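Local coordinates for Slr0280 protein (PDB 5H3K) that is of unknown function but contains a phosphodiester glycosidase (NAGPA-type) domain, and so may act on a phosphate-linked sugar, at residues A[286-291]-A[562-567]. Numbering follows the deposited sequence.
Sequences VNISGG and AQILQQ
Gln-563 OE1 is gripped by two waters: one lies 2.7 Å from OE1 and in turn accepts from Gly-290 N, while the other, which accepts from Ser-289 N, donates only weakly to OE1. No direct hydrogen bond joins 286-291 to 562-567, so the polar link between them is made by these waters. The extended Gln-563 chain (chi2 178°) carries its amide to the type I turn Ile-288 to Gly-291, a two-residue beta hairpin connection between strands 279-288 and 291-300. The end of helix 558-567 packs against this hairpin end, the axis of its 562-567 part passing 8.5 Å from that of strand 286-288. Ile-288 crosses Gln-563 at about a right angle: CG2 lies 3.9 Å from Gln-563 CB, and CD1 reaches Ile-564 CG1 at 4.1 Å. Ile-288 CG1 sits in the crowded position between backbone N and carbonyl carbon (chi1 54°), which leaves CG2 facing the helix backbone. An alanine here would remove CG2 and the whole CG1-CD1 branch, and would probably loosen the hairpin end against the helix. Further back along the strand, the side chains of Val-286 and Gln-567 slide past each other in opposite directions, with Val-286 CG1 3.7 Å from Gln-567 CB. Val-286 CG1 also meets Ile-564 CG2 at 4.2 Å. Phe-293 and Val-295 of the returning strand also touch Ile-564.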
loop_
_atom_site.group_PDB
_atom_site.type_symbol
_atom_site.label_atom_id
_atom_site.label_comp_id
_atom_site.label_asym_id
_atom_site.label_seq_id
_atom_site.Cartn_x
_atom_site.Cartn_y
_atom_site.Cartn_z
ATOM N N VAL A 286 11.276 4.914 -16.105
ATOM C CA VAL A 286 11.370 6.365 -16.187
ATOM C C VAL A 286 12.839 6.786 -16.210
ATOM O O VAL A 286 13.618 6.422 -15.321
ATOM C CB VAL A 286 10.623 7.056 -15.033
ATOM C CG1 VAL A 286 10.776 8.566 -15.135
ATOM C CG2 VAL A 286 9.140 6.668 -15.045
ATOM N N ASN A 287 13.216 7.537 -17.243
ATOM C CA ASN A 287 14.592 7.991 -17.392
ATOM C C ASN A 287 14.773 9.409 -16.898
ATOM O O ASN A 287 14.057 10.313 -17.329
ATOM C CB ASN A 287 15.017 7.920 -18.861
ATOM C CG ASN A 287 14.938 6.518 -19.420
ATOM O OD1 ASN A 287 15.520 5.588 -18.868
ATOM N ND2 ASN A 287 14.202 6.356 -20.520
ATOM N N ILE A 288 15.707 9.591 -15.973
ATOM C CA ILE A 288 16.140 10.925 -15.584
ATOM C C ILE A 288 17.649 10.987 -15.737
ATOM O O ILE A 288 18.271 10.025 -16.181
ATOM C CB ILE A 288 15.737 11.275 -14.133
ATOM C CG1 ILE A 288 16.248 10.206 -13.169
ATOM C CG2 ILE A 288 14.226 11.411 -14.017
ATOM C CD1 ILE A 288 16.030 10.566 -11.714
ATOM N N SER A 289 18.241 12.117 -15.368
ATOM C CA SER A 289 19.687 12.267 -15.447
ATOM C C SER A 289 20.403 11.174 -14.647
ATOM O O SER A 289 21.369 10.573 -15.126
ATOM C CB SER A 289 20.095 13.655 -14.946
ATOM O OG SER A 289 21.495 13.817 -15.035
ATOM N N GLY A 290 19.902 10.897 -13.445
ATOM C CA GLY A 290 20.517 9.919 -12.551
ATOM C C GLY A 290 20.446 8.441 -12.934
ATOM O O GLY A 290 21.147 7.609 -12.337
ATOM N N GLY A 291 19.613 8.103 -13.916
ATOM C CA GLY A 291 19.470 6.724 -14.345
ATOM C C GLY A 291 18.064 6.338 -14.764
ATOM O O GLY A 291 17.182 7.187 -14.881
ATOM N N ALA A 562 11.484 13.516 -7.173
ATOM C CA ALA A 562 10.744 14.668 -7.702
ATOM C C ALA A 562 10.838 14.747 -9.227
ATOM O O ALA A 562 9.849 15.032 -9.908
ATOM C CB ALA A 562 11.232 15.952 -7.068
ATOM N N GLN A 563 12.022 14.483 -9.764
ATOM C CA GLN A 563 12.198 14.466 -11.209
ATOM C C GLN A 563 11.419 13.327 -11.845
ATOM O O GLN A 563 10.815 13.495 -12.908
ATOM C CB GLN A 563 13.689 14.391 -11.559
ATOM C CG GLN A 563 14.481 15.615 -11.094
ATOM C CD GLN A 563 15.969 15.519 -11.397
ATOM O OE1 GLN A 563 16.511 14.430 -11.598
ATOM N NE2 GLN A 563 16.640 16.665 -11.426
ATOM N N ILE A 564 11.425 12.163 -11.197
ATOM C CA ILE A 564 10.633 11.033 -11.680
ATOM C C ILE A 564 9.152 11.401 -11.784
ATOM O O ILE A 564 8.503 11.125 -12.798
ATOM C CB ILE A 564 10.823 9.777 -10.775
ATOM C CG1 ILE A 564 12.210 9.155 -11.020
ATOM C CG2 ILE A 564 9.721 8.753 -11.032
ATOM C CD1 ILE A 564 12.661 8.151 -9.952
ATOM N N LEU A 565 8.627 12.040 -10.744
ATOM C CA LEU A 565 7.210 12.402 -10.687
ATOM C C LEU A 565 6.869 13.474 -11.716
ATOM O O LEU A 565 5.805 13.439 -12.322
ATOM C CB LEU A 565 6.834 12.883 -9.276
ATOM C CG LEU A 565 6.901 11.777 -8.208
ATOM C CD1 LEU A 565 6.957 12.380 -6.819
ATOM C CD2 LEU A 565 5.741 10.797 -8.337
ATOM N N GLN A 566 7.777 14.425 -11.911
ATOM C CA GLN A 566 7.601 15.419 -12.967
ATOM C C GLN A 566 7.510 14.736 -14.334
ATOM O O GLN A 566 6.645 15.071 -15.143
ATOM C CB GLN A 566 8.749 16.429 -12.929
ATOM C CG GLN A 566 8.636 17.543 -13.942
ATOM C CD GLN A 566 9.755 18.556 -13.798
ATOM O OE1 GLN A 566 10.932 18.194 -13.697
ATOM N NE2 GLN A 566 9.394 19.832 -13.769
ATOM N N GLN A 567 8.386 13.767 -14.579
ATOM C CA GLN A 567 8.341 12.955 -15.803
ATOM C C GLN A 567 7.021 12.190 -15.985
ATOM O O GLN A 567 6.576 11.944 -17.110
ATOM C CB GLN A 567 9.513 11.971 -15.818
ATOM C CG GLN A 567 10.793 12.554 -16.370
ATOM C CD GLN A 567 10.668 12.856 -17.852
ATOM O OE1 GLN A 567 10.537 11.944 -18.673
ATOM N NE2 GLN A 567 10.677 14.136 -18.198
HETATM O O HOH W 1 16.729 14.577 -15.001
HETATM O O HOH W 2 18.629 12.878 -11.992
#